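Local structure of mandelate racemase/muconate lactonizing protein (Thermobispora bispora, 3VC5) at residues A[116-121]-A[338-343]. The protein probably catalyses the magnesium-dependent dehydration of D-glucarate to 5-dehydro-4-deoxy-D-glucarate. Numbering follows the deposited sequence.
Sequences GLTGSS and HSNSHL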
ATOM      1  N   GLY A 116      25.006  -9.704   7.897  1.00 33.72           N
ATOM      2  CA  GLY A 116      23.911  -9.203   8.757  1.00 35.18           C
ATOM      3  C   GLY A 116      23.575  -7.734   8.593  1.00 37.49           C
ATOM      4  O   GLY A 116      22.798  -7.149   9.435  1.00 36.44           O
ATOM      5  N   LEU A 117      24.088  -7.113   7.511  1.00 28.18           N
ATOM      6  CA  LEU A 117      23.913  -5.664   7.435  1.00 26.63           C
ATOM      7  C   LEU A 117      22.535  -5.228   6.933  1.00 24.91           C
ATOM      8  O   LEU A 117      22.248  -4.016   6.863  1.00 27.47           O
ATOM      9  CB  LEU A 117      25.038  -4.987   6.644  1.00 27.87           C
ATOM     10  CG  LEU A 117      26.432  -5.207   7.234  1.00 26.76           C
ATOM     11  CD1 LEU A 117      27.449  -4.374   6.501  1.00 37.53           C
ATOM     12  CD2 LEU A 117      26.488  -4.873   8.729  1.00 34.94           C
ATOM     13  N   THR A 118      21.686  -6.191   6.558  1.00 24.33           N
ATOM     14  CA  THR A 118      20.284  -5.869   6.326  1.00 22.60           C
ATOM     15  C   THR A 118      19.351  -6.621   7.306  1.00 23.72           C
ATOM     16  O   THR A 118      18.217  -6.993   6.954  1.00 23.92           O
ATOM     17  CB  THR A 118      19.827  -6.120   4.865  1.00 23.49           C
ATOM     18  OG1 THR A 118      19.997  -7.504   4.521  1.00 27.46           O
ATOM     19  CG2 THR A 118      20.631  -5.245   3.877  1.00 28.29           C
ATOM     20  N   GLY A 119      19.835  -6.834   8.525  1.00 22.69           N
ATOM     21  CA  GLY A 119      19.007  -7.425   9.578  1.00 23.90           C
ATOM     22  C   GLY A 119      18.823  -8.924   9.442  1.00 22.20           C
ATOM     23  O   GLY A 119      19.471  -9.587   8.613  1.00 25.84           O
ATOM     24  N   SER A 120      17.930  -9.461  10.267  1.00 25.71           N
ATOM     25  CA  SER A 120      17.720 -10.899  10.329  0.50 22.50           C
ATOM     26  C   SER A 120      17.053 -11.458   9.088  1.00 22.82           C
ATOM     27  O   SER A 120      16.418 -10.737   8.315  1.00 26.54           O
ATOM     28  CB  SER A 120      16.864 -11.278  11.541  0.50 26.79           C
ATOM     29  OG  SER A 120      17.234 -10.528  12.669  0.50 33.31           O
ATOM     30  N   SER A 121      17.221 -12.754   8.908  1.00 27.40           N
ATOM     31  CA  SER A 121      16.549 -13.510   7.862  1.00 26.79           C
ATOM     32  C   SER A 121      15.230 -14.039   8.394  1.00 27.24           C
ATOM     33  O   SER A 121      15.074 -14.268   9.609  1.00 32.55           O
ATOM     34  CB  SER A 121      17.429 -14.700   7.450  1.00 35.26           C
ATOM     35  OG  SER A 121      18.710 -14.259   7.029  1.00 42.99           O
ATOM     36  N   HIS A 338      17.787   2.319   1.370  1.00 20.15           N
ATOM     37  CA  HIS A 338      19.038   1.602   1.566  1.00 18.47           C
ATOM     38  C   HIS A 338      19.532   1.056   0.220  1.00 20.05           C
ATOM     39  O   HIS A 338      18.725   0.646  -0.655  1.00 21.46           O
ATOM     40  CB  HIS A 338      18.805   0.458   2.579  1.00 20.63           C
ATOM     41  CG  HIS A 338      19.883  -0.591   2.585  1.00 19.53           C
ATOM     42  ND1 HIS A 338      19.842  -1.726   1.783  1.00 20.44           N
ATOM     43  CD2 HIS A 338      21.034  -0.675   3.305  1.00 20.49           C
ATOM     44  CE1 HIS A 338      20.923  -2.464   2.018  1.00 19.03           C
ATOM     45  NE2 HIS A 338      21.669  -1.837   2.931  1.00 19.14           N
ATOM     46  N   SER A 339      20.855   0.977   0.105  1.00 21.45           N
ATOM     47  CA  SER A 339      21.517   0.465  -1.085  1.00 19.83           C
ATOM     48  C   SER A 339      22.462  -0.706  -0.714  1.00 20.21           C
ATOM     49  O   SER A 339      23.039  -0.717   0.391  1.00 21.96           O
ATOM     50  CB  SER A 339      22.288   1.613  -1.769  1.00 21.39           C
ATOM     51  OG  SER A 339      23.074   1.120  -2.831  1.00 23.49           O
ATOM     52  N   ASN A 340      22.632  -1.667  -1.632  1.00 20.48           N
ATOM     53  CA  ASN A 340      23.804  -2.556  -1.640  1.00 20.80           C
ATOM     54  C   ASN A 340      24.492  -2.373  -3.009  1.00 19.35           C
ATOM     55  O   ASN A 340      23.846  -1.891  -3.976  1.00 21.70           O
ATOM     56  CB  ASN A 340      23.422  -4.026  -1.508  1.00 20.75           C
ATOM     57  CG  ASN A 340      23.103  -4.437  -0.090  1.00 22.53           C
ATOM     58  OD1 ASN A 340      21.962  -4.788   0.197  1.00 23.15           O
ATOM     59  ND2 ASN A 340      24.097  -4.427   0.795  1.00 24.44           N
ATOM     60  N   SER A 341      25.764  -2.766  -3.120  1.00 21.10           N
ATOM     61  CA  SER A 341      26.481  -2.637  -4.404  1.00 21.03           C
ATOM     62  C   SER A 341      25.584  -3.135  -5.517  1.00 20.35           C
ATOM     63  O   SER A 341      25.103  -4.281  -5.441  1.00 22.45           O
ATOM     64  CB  SER A 341      27.707  -3.535  -4.361  1.00 22.48           C
ATOM     65  OG  SER A 341      28.518  -3.167  -3.251  1.00 23.37           O
ATOM     66  N   HIS A 342      25.395  -2.334  -6.570  1.00 19.39           N
ATOM     67  CA  HIS A 342      24.352  -2.682  -7.543  1.00 18.64           C
ATOM     68  C   HIS A 342      24.622  -2.044  -8.898  1.00 18.49           C
ATOM     69  O   HIS A 342      25.492  -1.167  -9.048  1.00 24.48           O
ATOM     70  CB  HIS A 342      22.960  -2.212  -7.025  1.00 19.88           C
ATOM     71  CG  HIS A 342      22.798  -0.719  -6.988  1.00 19.58           C
ATOM     72  ND1 HIS A 342      22.529   0.014  -8.128  1.00 22.67           N
ATOM     73  CD2 HIS A 342      22.961   0.191  -5.987  1.00 19.09           C
ATOM     74  CE1 HIS A 342      22.470   1.305  -7.819  1.00 25.21           C
ATOM     75  NE2 HIS A 342      22.734   1.440  -6.528  1.00 22.14           N
ATOM     76  N   LEU A 343      23.878  -2.503  -9.900  1.00 18.51           N
ATOM     77  CA  LEU A 343      24.058  -2.036 -11.270  1.00 19.38           C
ATOM     78  C   LEU A 343      22.848  -1.211 -11.740  1.00 22.21           C
ATOM     79  O   LEU A 343      22.040  -0.725 -10.914  1.00 22.22           O
ATOM     80  CB  LEU A 343      24.325  -3.252 -12.173  1.00 19.79           C
ATOM     81  CG  LEU A 343      25.521  -4.091 -11.736  1.00 20.55           C
ATOM     82  CD1 LEU A 343      25.640  -5.288 -12.681  1.00 23.12           C
ATOM     83  CD2 LEU A 343      26.807  -3.251 -11.765  1.00 24.37           C
TER
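The methyl of T118 overlaps the outer end of the H338 imidazole, with CG2 of T118 3.4 Å from CE1 of H338 and 3.7 Å from NE2 of the same ring. It comes in obliquely to the ring, and the two side chains cross at about a right angle. A chi1 of 60° sets OG1 of T118 between its backbone N and carbonyl carbon, which leaves the methyl as the branch that meets the histidine. The side chain of N340 also comes near this methyl. With CG anti to its backbone N (chi1 164°), the H338 ring is carried toward T118, and its ND1 is hydrogen-bonded to D311, a link that probably restrains the turn of the imidazole.

T118 sits in a type I turn from G116 to G119, closed by a backbone bond from N of G119 to O of G116 (3.1 Å), in the family's N-terminal domain. H338 follows strand 334-337 of the barrel sheet, next to N287, a residue that binds magnesium, although no metal is bound to this chain here, and is predicted to be a proton acceptor; N340 lies beside a bound phosphate. The capping domain thus reaches the active site at the barrel's mouth, as in the enolase superfamily. No hydrogen bond joins the two segments, so the methyl offers the predicted proton acceptor an apolar, van der Waals neighbour, while D311 bonds to its ND1.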